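Myosin IE heavy chain (Dictyostelium discoideum, PDB 1LKX) is a single-headed class-one myosin whose motor domain, the part seen here, binds actin and has actin-activated ATPase activity, and which may help move membranes relative to actin. Local coordinates at residues N94-S100 against C580-R586; C308-D312 against S534-D540; A319-S324 against F528-I532; F405-K409 against F566-N571. All blocks are in the same frame, centred on the assembly; numbering follows the deposited sequence.

Contact 1: residues N94-S100 against C580-R586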
loop_
_atom_site.group_PDB
_atom_site.type_symbol
_atom_site.label_atom_id
_atom_site.label_comp_id
_atom_site.label_asym_id
_atom_site.label_seq_id
_atom_site.Cartn_x
_atom_site.Cartn_y
_atom_site.Cartn_z
ATOM N N ASN A 94 -16.640 12.772 4.162
ATOM C CA ASN A 94 -15.411 11.992 4.247
ATOM C C ASN A 94 -14.380 12.372 3.194
ATOM O O ASN A 94 -14.716 12.637 2.045
ATOM C CB ASN A 94 -15.720 10.514 4.093
ATOM C CG ASN A 94 -16.506 9.971 5.245
ATOM O OD1 ASN A 94 -16.865 8.806 5.243
ATOM N ND2 ASN A 94 -16.776 10.810 6.241
ATOM N N GLN A 95 -13.116 12.378 3.596
ATOM C CA GLN A 95 -12.018 12.707 2.697
ATOM C C GLN A 95 -11.128 11.478 2.607
ATOM O O GLN A 95 -11.160 10.614 3.484
ATOM C CB GLN A 95 -11.187 13.854 3.263
ATOM C CG GLN A 95 -11.981 15.038 3.755
ATOM C CD GLN A 95 -12.784 15.694 2.656
ATOM O OE1 GLN A 95 -12.230 16.279 1.721
ATOM N NE2 GLN A 95 -14.104 15.600 2.760
ATOM N N CYS A 96 -10.339 11.392 1.545
ATOM C CA CYS A 96 -9.417 10.277 1.381
ATOM C C CYS A 96 -8.240 10.738 0.552
ATOM O O CYS A 96 -8.398 11.401 -0.466
ATOM C CB CYS A 96 -10.083 9.102 0.691
ATOM S SG CYS A 96 -10.471 9.441 -1.009
ATOM N N VAL A 97 -7.052 10.396 1.019
ATOM C CA VAL A 97 -5.836 10.763 0.343
ATOM C C VAL A 97 -5.264 9.544 -0.369
ATOM O O VAL A 97 -4.941 8.546 0.278
ATOM C CB VAL A 97 -4.809 11.259 1.346
ATOM C CG1 VAL A 97 -3.581 11.783 0.601
ATOM C CG2 VAL A 97 -5.433 12.313 2.239
ATOM N N ILE A 98 -5.156 9.608 -1.698
ATOM C CA ILE A 98 -4.590 8.489 -2.444
ATOM C C ILE A 98 -3.178 8.841 -2.894
ATOM O O ILE A 98 -2.964 9.774 -3.659
ATOM C CB ILE A 98 -5.457 8.089 -3.663
ATOM C CG1 ILE A 98 -5.689 9.286 -4.578
ATOM C CG2 ILE A 98 -6.781 7.504 -3.188
ATOM C CD1 ILE A 98 -6.472 8.919 -5.869
ATOM N N ILE A 99 -2.222 8.079 -2.376
ATOM C CA ILE A 99 -0.806 8.261 -2.638
ATOM C C ILE A 99 -0.361 7.138 -3.554
ATOM O O ILE A 99 -0.627 5.972 -3.289
ATOM C CB ILE A 99 -0.026 8.199 -1.312
ATOM C CG1 ILE A 99 -0.678 9.151 -0.312
ATOM C CG2 ILE A 99 1.437 8.553 -1.532
ATOM C CD1 ILE A 99 -0.317 8.867 1.089
ATOM N N SER A 100 0.321 7.500 -4.630
ATOM C CA SER A 100 0.792 6.536 -5.609
ATOM C C SER A 100 2.285 6.704 -5.883
ATOM O O SER A 100 2.841 7.785 -5.710
ATOM C CB SER A 100 0.022 6.717 -6.917
ATOM O OG SER A 100 0.341 7.963 -7.530
ATOM N N CYS A 580 -15.660 9.519 -1.240
ATOM C CA CYS A 580 -15.059 10.595 -0.454
ATOM C C CYS A 580 -14.553 11.682 -1.379
ATOM O O CYS A 580 -14.555 11.511 -2.593
ATOM C CB CYS A 580 -13.861 10.073 0.346
ATOM S SG CYS A 580 -14.108 8.580 1.353
ATOM N N SER A 581 -14.119 12.799 -0.805
ATOM C CA SER A 581 -13.567 13.884 -1.603
ATOM C C SER A 581 -12.093 13.554 -1.733
ATOM O O SER A 581 -11.387 13.452 -0.734
ATOM C CB SER A 581 -13.728 15.240 -0.905
ATOM O OG SER A 581 -15.083 15.656 -0.876
ATOM N N PRO A 582 -11.612 13.368 -2.968
ATOM C CA PRO A 582 -10.220 13.040 -3.297
ATOM C C PRO A 582 -9.195 14.145 -3.060
ATOM O O PRO A 582 -9.488 15.340 -3.170
ATOM C CB PRO A 582 -10.287 12.680 -4.776
ATOM C CG PRO A 582 -11.698 12.270 -4.977
ATOM C CD PRO A 582 -12.446 13.282 -4.173
ATOM N N HIS A 583 -7.983 13.706 -2.748
ATOM C CA HIS A 583 -6.830 14.563 -2.504
ATOM C C HIS A 583 -5.720 13.678 -3.016
ATOM O O HIS A 583 -5.581 12.546 -2.560
ATOM C CB HIS A 583 -6.663 14.830 -1.016
ATOM C CG HIS A 583 -7.744 15.685 -0.443
ATOM N ND1 HIS A 583 -7.774 17.055 -0.608
ATOM C CD2 HIS A 583 -8.862 15.364 0.248
ATOM C CE1 HIS A 583 -8.865 17.540 -0.042
ATOM N NE2 HIS A 583 -9.543 16.535 0.483
ATOM N N TYR A 584 -4.939 14.170 -3.969
ATOM C CA TYR A 584 -3.908 13.328 -4.543
ATOM C C TYR A 584 -2.478 13.735 -4.278
ATOM O O TYR A 584 -2.133 14.915 -4.297
ATOM C CB TYR A 584 -4.118 13.206 -6.055
ATOM C CG TYR A 584 -5.551 13.369 -6.500
ATOM C CD1 TYR A 584 -6.115 14.641 -6.654
ATOM C CD2 TYR A 584 -6.341 12.258 -6.767
ATOM C CE1 TYR A 584 -7.434 14.799 -7.067
ATOM C CE2 TYR A 584 -7.665 12.395 -7.181
ATOM C CZ TYR A 584 -8.207 13.671 -7.330
ATOM O OH TYR A 584 -9.519 13.821 -7.747
ATOM N N VAL A 585 -1.656 12.728 -4.019
ATOM C CA VAL A 585 -0.234 12.905 -3.789
ATOM C C VAL A 585 0.367 11.906 -4.740
ATOM O O VAL A 585 -0.098 10.789 -4.800
ATOM C CB VAL A 585 0.195 12.521 -2.347
ATOM C CG1 VAL A 585 1.699 12.551 -2.218
ATOM C CG2 VAL A 585 -0.403 13.487 -1.355
ATOM N N ARG A 586 1.369 12.302 -5.507
ATOM C CA ARG A 586 2.003 11.369 -6.427
ATOM C C ARG A 586 3.511 11.418 -6.218
ATOM O O ARG A 586 4.163 12.411 -6.546
ATOM C CB ARG A 586 1.643 11.716 -7.870
ATOM C CG ARG A 586 0.187 12.082 -8.030
ATOM C CD ARG A 586 -0.343 11.650 -9.368
ATOM N NE ARG A 586 -0.409 10.199 -9.443
ATOM C CZ ARG A 586 -0.947 9.533 -10.457
ATOM N NH1 ARG A 586 -0.962 8.201 -10.440
ATOM N NH2 ARG A 586 -1.472 10.202 -11.481
#
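Strands 95-100 and 581-586 run parallel in the central sheet of the myosin motor. The strand axes come within 4.9 Å. At the start, Ser581 N donates to Asn94 O (2.9 Å) and Cys96 N to Ser581 O (3.2 Å). Further along, Ile98 N reaches His583 O at 3.1 Å and Val585 N reaches Ile98 O at 3.3 Å. The bonds from His583 N to Cys96 O and from Ser100 N to Val585 O, both 3.3 Å, are weak. The backbone NH and CO groups of Gln95 and Val97 face the other way and bond to strand 381-386. His583 NE2 donates to Gln95 OE1 (3.0 Å), while Gln95 NE2 bonds to Glu93 O. Ser100 OG accepts from Arg586 NE (3.0 Å) and NH1 (3.2 Å). Arg586 NH1 also bonds weakly to Gln411 OE1, and Phe414 makes a cation-pi contact with Arg586. Ile99 touches Lys107 of the P-loop, which follows this strand. Backbone and polar side-chain bonds thus join the strand leading into the nucleotide site to one from the actin-binding region.

Contact 2: residues C308-D312 against S534-D540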
loop_
_atom_site.group_PDB
_atom_site.type_symbol
_atom_site.label_atom_id
_atom_site.label_comp_id
_atom_site.label_asym_id
_atom_site.label_seq_id
_atom_site.Cartn_x
_atom_site.Cartn_y
_atom_site.Cartn_z
ATOM N N CYS A 308 7.276 -23.948 21.987
ATOM C CA CYS A 308 6.763 -22.583 21.907
ATOM C C CYS A 308 5.286 -22.555 21.524
ATOM O O CYS A 308 4.505 -21.772 22.067
ATOM C CB CYS A 308 7.561 -21.773 20.880
ATOM S SG CYS A 308 9.321 -21.597 21.231
ATOM N N LEU A 309 4.908 -23.409 20.582
ATOM C CA LEU A 309 3.527 -23.459 20.136
ATOM C C LEU A 309 2.641 -24.100 21.182
ATOM O O LEU A 309 1.416 -24.048 21.080
ATOM C CB LEU A 309 3.418 -24.232 18.823
ATOM C CG LEU A 309 4.035 -23.538 17.610
ATOM C CD1 LEU A 309 3.940 -24.432 16.396
ATOM C CD2 LEU A 309 3.326 -22.234 17.368
ATOM N N LYS A 310 3.265 -24.701 22.192
ATOM C CA LYS A 310 2.542 -25.367 23.271
ATOM C C LYS A 310 1.576 -26.455 22.792
ATOM O O LYS A 310 0.391 -26.437 23.130
ATOM C CB LYS A 310 1.777 -24.341 24.109
ATOM C CG LYS A 310 2.668 -23.393 24.896
ATOM C CD LYS A 310 1.860 -22.577 25.901
ATOM C CE LYS A 310 2.700 -21.504 26.570
ATOM N NZ LYS A 310 3.908 -22.073 27.223
ATOM N N THR A 311 2.093 -27.395 22.003
ATOM C CA THR A 311 1.304 -28.512 21.480
ATOM C C THR A 311 2.094 -29.807 21.620
ATOM O O THR A 311 3.282 -29.796 21.952
ATOM C CB THR A 311 0.966 -28.353 19.974
ATOM O OG1 THR A 311 2.174 -28.373 19.207
ATOM C CG2 THR A 311 0.228 -27.061 19.716
ATOM N N ASP A 312 1.432 -30.925 21.353
ATOM C CA ASP A 312 2.091 -32.215 21.442
ATOM C C ASP A 312 3.169 -32.382 20.381
ATOM O O ASP A 312 2.889 -32.463 19.186
ATOM C CB ASP A 312 1.080 -33.346 21.306
ATOM C CG ASP A 312 1.744 -34.706 21.292
ATOM O OD1 ASP A 312 2.550 -34.982 22.212
ATOM O OD2 ASP A 312 1.462 -35.493 20.362
ATOM N N SER A 534 -3.434 -29.761 14.685
ATOM C CA SER A 534 -2.244 -29.834 15.536
ATOM C C SER A 534 -1.988 -28.514 16.280
ATOM O O SER A 534 -1.318 -28.485 17.318
ATOM C CB SER A 534 -1.014 -30.184 14.695
ATOM O OG SER A 534 0.156 -30.173 15.494
ATOM N N MET A 535 -2.518 -27.426 15.731
ATOM C CA MET A 535 -2.368 -26.109 16.326
ATOM C C MET A 535 -3.521 -25.826 17.273
ATOM O O MET A 535 -3.317 -25.303 18.368
ATOM C CB MET A 535 -2.327 -25.036 15.240
ATOM C CG MET A 535 -1.116 -25.111 14.327
ATOM S SD MET A 535 0.462 -24.833 15.170
ATOM C CE MET A 535 0.904 -26.487 15.542
ATOM N N GLN A 536 -4.735 -26.172 16.848
ATOM C CA GLN A 536 -5.919 -25.947 17.668
ATOM C C GLN A 536 -5.716 -26.672 18.982
ATOM O O GLN A 536 -6.197 -26.238 20.029
ATOM C CB GLN A 536 -7.159 -26.475 16.960
ATOM C CG GLN A 536 -7.198 -26.101 15.499
ATOM C CD GLN A 536 -8.510 -26.421 14.837
ATOM O OE1 GLN A 536 -9.458 -25.646 14.915
ATOM N NE2 GLN A 536 -8.576 -27.571 14.182
ATOM N N SER A 537 -4.980 -27.777 18.918
ATOM C CA SER A 537 -4.678 -28.573 20.095
ATOM C C SER A 537 -3.722 -27.846 21.050
ATOM O O SER A 537 -3.341 -28.384 22.088
ATOM C CB SER A 537 -4.055 -29.893 19.663
ATOM O OG SER A 537 -2.843 -29.654 18.976
ATOM N N SER A 538 -3.331 -26.628 20.700
ATOM C CA SER A 538 -2.420 -25.854 21.540
ATOM C C SER A 538 -3.109 -25.380 22.811
ATOM O O SER A 538 -4.326 -25.202 22.836
ATOM C CB SER A 538 -1.879 -24.637 20.768
ATOM O OG SER A 538 -0.996 -23.868 21.568
ATOM N N SER A 539 -2.324 -25.179 23.865
ATOM C CA SER A 539 -2.867 -24.700 25.127
ATOM C C SER A 539 -2.700 -23.176 25.242
ATOM O O SER A 539 -3.359 -22.533 26.066
ATOM C CB SER A 539 -2.174 -25.393 26.296
ATOM O OG SER A 539 -0.791 -25.102 26.294
ATOM N N ASP A 540 -1.823 -22.601 24.418
ATOM C CA ASP A 540 -1.603 -21.155 24.444
ATOM C C ASP A 540 -2.835 -20.466 23.884
ATOM O O ASP A 540 -3.251 -20.735 22.758
ATOM C CB ASP A 540 -0.377 -20.759 23.603
ATOM C CG ASP A 540 -0.056 -19.264 23.696
ATOM O OD1 ASP A 540 0.152 -18.614 22.638
ATOM O OD2 ASP A 540 -0.008 -18.742 24.832
#
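Two helix ends meet here through the turns that follow them. Ser534 is in the last turn of helix 529-536, and its backbone O lies 3.2 Å from Thr311 CG2, a van der Waals contact. Met535 comes next, and its SD packs on Leu309 CD1 at 3.7 Å. Past the helix, Ser537 lies at the edge of the contact. Ser538 is the centre of the polar part. Its OG donates a very short hydrogen bond of 2.5 Å to Leu309 O. The same OG accepts from Asp540 N at 3.2 Å, which makes an ST turn. Ser538 CB also lies 3.4 Å from Thr311 CG2. Ser539 N then donates to Lys310 O at 3.1 Å. Lys310 has positive phi and is the C-prime residue of a Schellman motif that ends helix 299-309, so this carbonyl belongs to the turn just past the helix. Asp540 CB meets Lys310 CD at 3.7 Å, and its carboxylate forms a salt bridge with Arg268. Asp540 is also the N-cap of helix 541-546, as Asp312 is of helix 313-321. The contact therefore lies at two helix-to-helix junctions, with helix 260-276 packed against both segments.

Contact 3: residues A319-S324 against F528-I532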
loop_
_atom_site.group_PDB
_atom_site.type_symbol
_atom_site.label_atom_id
_atom_site.label_comp_id
_atom_site.label_asym_id
_atom_site.label_seq_id
_atom_site.Cartn_x
_atom_site.Cartn_y
_atom_site.Cartn_z
ATOM N N ALA A 319 2.182 -34.589 11.719
ATOM C CA ALA A 319 1.504 -33.704 10.784
ATOM C C ALA A 319 2.452 -33.264 9.671
ATOM O O ALA A 319 2.024 -32.906 8.569
ATOM C CB ALA A 319 0.967 -32.490 11.521
ATOM N N LEU A 320 3.745 -33.297 9.963
ATOM C CA LEU A 320 4.751 -32.906 8.990
ATOM C C LEU A 320 5.168 -34.055 8.077
ATOM O O LEU A 320 5.699 -33.826 6.991
ATOM C CB LEU A 320 5.989 -32.372 9.707
ATOM C CG LEU A 320 5.816 -31.077 10.487
ATOM C CD1 LEU A 320 7.139 -30.686 11.124
ATOM C CD2 LEU A 320 5.321 -29.999 9.553
ATOM N N CYS A 321 4.914 -35.290 8.504
ATOM C CA CYS A 321 5.316 -36.451 7.720
ATOM C C CYS A 321 4.194 -37.303 7.138
ATOM O O CYS A 321 4.462 -38.268 6.428
ATOM C CB CYS A 321 6.237 -37.324 8.563
ATOM S SG CYS A 321 7.566 -36.388 9.361
ATOM N N TYR A 322 2.944 -36.960 7.427
ATOM C CA TYR A 322 1.818 -37.727 6.892
ATOM C C TYR A 322 0.603 -36.839 6.612
ATOM O O TYR A 322 0.500 -35.720 7.120
ATOM C CB TYR A 322 1.393 -38.841 7.873
ATOM C CG TYR A 322 2.491 -39.805 8.292
ATOM C CD1 TYR A 322 3.442 -39.441 9.248
ATOM C CD2 TYR A 322 2.583 -41.079 7.727
ATOM C CE1 TYR A 322 4.458 -40.319 9.632
ATOM C CE2 TYR A 322 3.600 -41.968 8.102
ATOM C CZ TYR A 322 4.532 -41.581 9.053
ATOM O OH TYR A 322 5.538 -42.453 9.411
ATOM N N ARG A 323 -0.311 -37.345 5.793
ATOM C CA ARG A 323 -1.542 -36.628 5.480
ATOM C C ARG A 323 -2.711 -37.230 6.279
ATOM O O ARG A 323 -2.527 -37.699 7.406
ATOM C CB ARG A 323 -1.845 -36.703 3.984
ATOM C CG ARG A 323 -1.547 -35.423 3.225
ATOM C CD ARG A 323 -0.070 -35.284 2.904
ATOM N NE ARG A 323 0.235 -33.983 2.304
ATOM C CZ ARG A 323 0.325 -32.839 2.986
ATOM N NH1 ARG A 323 0.136 -32.829 4.307
ATOM N NH2 ARG A 323 0.611 -31.700 2.352
ATOM N N SER A 324 -3.909 -37.212 5.697
ATOM C CA SER A 324 -5.096 -37.763 6.354
ATOM C C SER A 324 -6.268 -37.916 5.388
ATOM O O SER A 324 -7.294 -38.496 5.741
ATOM C CB SER A 324 -5.516 -36.871 7.519
ATOM O OG SER A 324 -4.448 -36.696 8.434
ATOM N N PHE A 528 -3.552 -28.228 5.148
ATOM C CA PHE A 528 -4.235 -29.456 5.545
ATOM C C PHE A 528 -4.699 -29.480 6.994
ATOM O O PHE A 528 -4.020 -28.972 7.890
ATOM C CB PHE A 528 -3.355 -30.673 5.257
ATOM C CG PHE A 528 -3.354 -31.093 3.809
ATOM C CD1 PHE A 528 -2.818 -30.259 2.829
ATOM C CD2 PHE A 528 -3.906 -32.318 3.420
ATOM C CE1 PHE A 528 -2.831 -30.635 1.475
ATOM C CE2 PHE A 528 -3.923 -32.705 2.073
ATOM C CZ PHE A 528 -3.385 -31.861 1.098
ATOM N N GLY A 529 -5.871 -30.078 7.194
ATOM C CA GLY A 529 -6.485 -30.176 8.507
ATOM C C GLY A 529 -5.607 -30.720 9.610
ATOM O O GLY A 529 -5.749 -30.300 10.758
ATOM N N ASP A 530 -4.714 -31.653 9.280
ATOM C CA ASP A 530 -3.820 -32.225 10.283
ATOM C C ASP A 530 -2.968 -31.140 10.915
ATOM O O ASP A 530 -2.825 -31.093 12.136
ATOM C CB ASP A 530 -2.915 -33.326 9.697
ATOM C CG ASP A 530 -2.756 -33.238 8.184
ATOM O OD1 ASP A 530 -3.785 -33.323 7.464
ATOM O OD2 ASP A 530 -1.596 -33.105 7.718
ATOM N N LEU A 531 -2.416 -30.259 10.086
ATOM C CA LEU A 531 -1.598 -29.159 10.589
ATOM C C LEU A 531 -2.463 -28.206 11.404
ATOM O O LEU A 531 -2.077 -27.787 12.498
ATOM C CB LEU A 531 -0.925 -28.407 9.436
ATOM C CG LEU A 531 0.298 -29.096 8.812
ATOM C CD1 LEU A 531 0.805 -28.291 7.641
ATOM C CD2 LEU A 531 1.394 -29.251 9.850
ATOM N N ILE A 532 -3.635 -27.876 10.871
ATOM C CA ILE A 532 -4.561 -26.987 11.564
ATOM C C ILE A 532 -4.900 -27.543 12.939
ATOM O O ILE A 532 -4.688 -26.882 13.953
ATOM C CB ILE A 532 -5.871 -26.806 10.781
ATOM C CG1 ILE A 532 -5.585 -26.102 9.458
ATOM C CG2 ILE A 532 -6.860 -25.997 11.604
ATOM C CD1 ILE A 532 -6.805 -25.915 8.596
#
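Asp530, Arg323 and Ala319 have the most surface covered in this contact. Asp530 sits in the first turn of helix 529-536 and points toward the end of helix 313-321. Its OD2 makes a long salt bridge to Arg323 NH1, at 3.8 Å. Arg323 also lies flat on the ring of Phe528, the N-cap residue of helix 529-536, with the planes at 17°. The line from Arg323 CZ to the centroid of the Phe528 ring (4.0 Å) is 6° off the ring normal, so this is a cation-pi stack over the ring face. Ala319 supplies the apolar part: its CB packs on Leu531 CD2 at 3.7 Å. Leu320 CD2 touches the same methyl, Leu531 CD2, at 4.0 Å. Helix 342-372 lies beside the pair, with Ser348 touching both Arg323 and Leu531. The contact joins the end of helix 313-321 and the residues after it to the start of helix 529-536, far from the nucleotide. The join thus rests on a long salt bridge, a cation-pi stack and apolar packing instead of hydrogen bonds between the segments.

Contact 4: residues F405-K409 against F566-N571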
loop_
_atom_site.group_PDB
_atom_site.type_symbol
_atom_site.label_atom_id
_atom_site.label_comp_id
_atom_site.label_asym_id
_atom_site.label_seq_id
_atom_site.Cartn_x
_atom_site.Cartn_y
_atom_site.Cartn_z
ATOM N N PHE A 405 -0.877 -5.577 -9.979
ATOM C CA PHE A 405 -2.290 -5.489 -10.335
ATOM C C PHE A 405 -2.947 -4.417 -9.476
ATOM O O PHE A 405 -3.763 -3.628 -9.954
ATOM C CB PHE A 405 -3.003 -6.812 -10.089
ATOM C CG PHE A 405 -4.498 -6.681 -10.026
ATOM C CD1 PHE A 405 -5.211 -6.163 -11.107
ATOM C CD2 PHE A 405 -5.192 -7.051 -8.879
ATOM C CE1 PHE A 405 -6.596 -6.015 -11.048
ATOM C CE2 PHE A 405 -6.577 -6.908 -8.803
ATOM C CZ PHE A 405 -7.282 -6.388 -9.891
ATOM N N CYS A 406 -2.594 -4.406 -8.200
ATOM C CA CYS A 406 -3.130 -3.425 -7.274
ATOM C C CYS A 406 -2.741 -2.005 -7.687
ATOM O O CYS A 406 -3.537 -1.077 -7.528
ATOM C CB CYS A 406 -2.622 -3.706 -5.861
ATOM S SG CYS A 406 -2.893 -2.361 -4.674
ATOM N N ASN A 407 -1.521 -1.828 -8.208
ATOM C CA ASN A 407 -1.080 -0.498 -8.638
ATOM C C ASN A 407 -1.774 -0.101 -9.919
ATOM O O ASN A 407 -1.941 1.086 -10.200
ATOM C CB ASN A 407 0.432 -0.435 -8.844
ATOM C CG ASN A 407 1.188 -0.354 -7.533
ATOM O OD1 ASN A 407 2.091 0.466 -7.368
ATOM N ND2 ASN A 407 0.820 -1.212 -6.589
ATOM N N GLU A 408 -2.177 -1.109 -10.692
ATOM C CA GLU A 408 -2.890 -0.904 -11.949
ATOM C C GLU A 408 -4.241 -0.317 -11.603
ATOM O O GLU A 408 -4.661 0.666 -12.195
ATOM C CB GLU A 408 -3.103 -2.226 -12.671
ATOM C CG GLU A 408 -1.901 -2.773 -13.386
ATOM C CD GLU A 408 -1.603 -2.020 -14.669
ATOM O OE1 GLU A 408 -0.711 -2.460 -15.435
ATOM O OE2 GLU A 408 -2.261 -0.984 -14.910
ATOM N N LYS A 409 -4.921 -0.929 -10.635
ATOM C CA LYS A 409 -6.233 -0.452 -10.209
ATOM C C LYS A 409 -6.151 0.985 -9.708
ATOM O O LYS A 409 -6.974 1.832 -10.059
ATOM C CB LYS A 409 -6.784 -1.327 -9.093
ATOM C CG LYS A 409 -6.884 -2.769 -9.456
ATOM C CD LYS A 409 -8.045 -3.034 -10.399
ATOM C CE LYS A 409 -9.385 -2.807 -9.720
ATOM N NZ LYS A 409 -10.448 -3.487 -10.513
ATOM N N PHE A 566 -8.409 -11.264 -3.321
ATOM C CA PHE A 566 -7.697 -9.996 -3.353
ATOM C C PHE A 566 -8.407 -9.118 -4.369
ATOM O O PHE A 566 -8.464 -7.894 -4.225
ATOM C CB PHE A 566 -6.239 -10.212 -3.763
ATOM C CG PHE A 566 -5.417 -8.957 -3.773
ATOM C CD1 PHE A 566 -5.270 -8.201 -2.627
ATOM C CD2 PHE A 566 -4.794 -8.526 -4.937
ATOM C CE1 PHE A 566 -4.517 -7.033 -2.641
ATOM C CE2 PHE A 566 -4.038 -7.359 -4.962
ATOM C CZ PHE A 566 -3.898 -6.610 -3.815
ATOM N N ARG A 567 -8.962 -9.752 -5.397
ATOM C CA ARG A 567 -9.684 -9.019 -6.426
ATOM C C ARG A 567 -10.874 -8.310 -5.797
ATOM O O ARG A 567 -11.224 -7.211 -6.214
ATOM C CB ARG A 567 -10.144 -9.966 -7.549
ATOM C CG ARG A 567 -11.571 -9.737 -8.019
ATOM C CD ARG A 567 -11.743 -9.758 -9.533
ATOM N NE ARG A 567 -11.336 -11.005 -10.181
ATOM C CZ ARG A 567 -11.748 -12.223 -9.839
ATOM N NH1 ARG A 567 -12.596 -12.395 -8.827
ATOM N NH2 ARG A 567 -11.315 -13.275 -10.531
ATOM N N ASN A 568 -11.488 -8.928 -4.788
ATOM C CA ASN A 568 -12.641 -8.329 -4.117
ATOM C C ASN A 568 -12.212 -7.183 -3.249
ATOM O O ASN A 568 -12.817 -6.113 -3.255
ATOM C CB ASN A 568 -13.349 -9.329 -3.221
ATOM C CG ASN A 568 -13.856 -10.523 -3.975
ATOM O OD1 ASN A 568 -14.379 -10.399 -5.092
ATOM N ND2 ASN A 568 -13.724 -11.700 -3.366
ATOM N N ALA A 569 -11.164 -7.441 -2.477
ATOM C CA ALA A 569 -10.604 -6.459 -1.573
ATOM C C ALA A 569 -10.327 -5.181 -2.328
ATOM O O ALA A 569 -10.632 -4.096 -1.833
ATOM C CB ALA A 569 -9.323 -6.989 -0.968
ATOM N N MET A 570 -9.767 -5.318 -3.532
ATOM C CA MET A 570 -9.435 -4.162 -4.358
ATOM C C MET A 570 -10.640 -3.425 -4.915
ATOM O O MET A 570 -10.666 -2.202 -4.934
ATOM C CB MET A 570 -8.501 -4.571 -5.501
ATOM C CG MET A 570 -7.116 -5.056 -5.033
ATOM S SD MET A 570 -6.300 -3.915 -3.862
ATOM C CE MET A 570 -5.938 -2.542 -4.949
ATOM N N ASN A 571 -11.642 -4.161 -5.364
ATOM C CA ASN A 571 -12.842 -3.529 -5.895
ATOM C C ASN A 571 -13.633 -2.875 -4.769
ATOM O O ASN A 571 -14.319 -1.872 -4.977
ATOM C CB ASN A 571 -13.714 -4.555 -6.613
ATOM C CG ASN A 571 -13.014 -5.175 -7.799
ATOM O OD1 ASN A 571 -12.310 -4.489 -8.543
ATOM N ND2 ASN A 571 -13.214 -6.477 -7.996
#
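Met570 is the main bump on helix 562-577. Its side chain projects toward helix 398-430 between Phe405, Cys406 and Lys409. Met570 CE reaches Cys406 SG at 3.1 Å, a tight approach, and lies 4.4 Å from Lys409 CB. Phe405 CE2 lies against the helix between Met570 CG (4.2 Å) and Arg567 CA (4.4 Å). Phe566, one turn before Met570, fits beside it: Phe566 CZ is 3.8 Å from Cys406 CB, and Phe566 CE2 is 4.1 Å from Phe405 CD2. Cys406 CB meets the edge of the Phe566 ring. The two segments are nearly parallel, with axes 10.8 Å apart and crossing at -23°, so large side chains span the gap. Helix 398-430 is the long relay helix of the myosin motor, and helix 562-577 lies in the actin-binding region. Phe566 also touches Tyr388, a residue of the vanadate pocket, and the Cys406 side chain is about 10 Å from the vanadate. Beyond the apolar cluster, Lys409 NZ donates to Asn571 OD1 at 2.9 Å.

From the N terminus, strand 95-100 comes first and opens the widest loop. Contact 1 closes it at 580-586, and the other three contacts nest inside. Next come 308-312 and 319-324, on consecutive helices. The chain then passes through 405-409, within helix 398-430. Segment 528-532 closes contact 3, and 534-540 follows almost at once to close contact 2, so contact 3 nests within contact 2. Finally, 566-571 closes contact 4, which crosses both. Contacts 2 and 3 share helix 529-536, with centres 14 Å apart, and tie together a peripheral helical region. Contacts 1 and 4 lie nearer the chain's centre, with centres 17 Å apart. Helix 562-577 is followed, after a short turn, by strand 581-588, linking relay helix and central sheet.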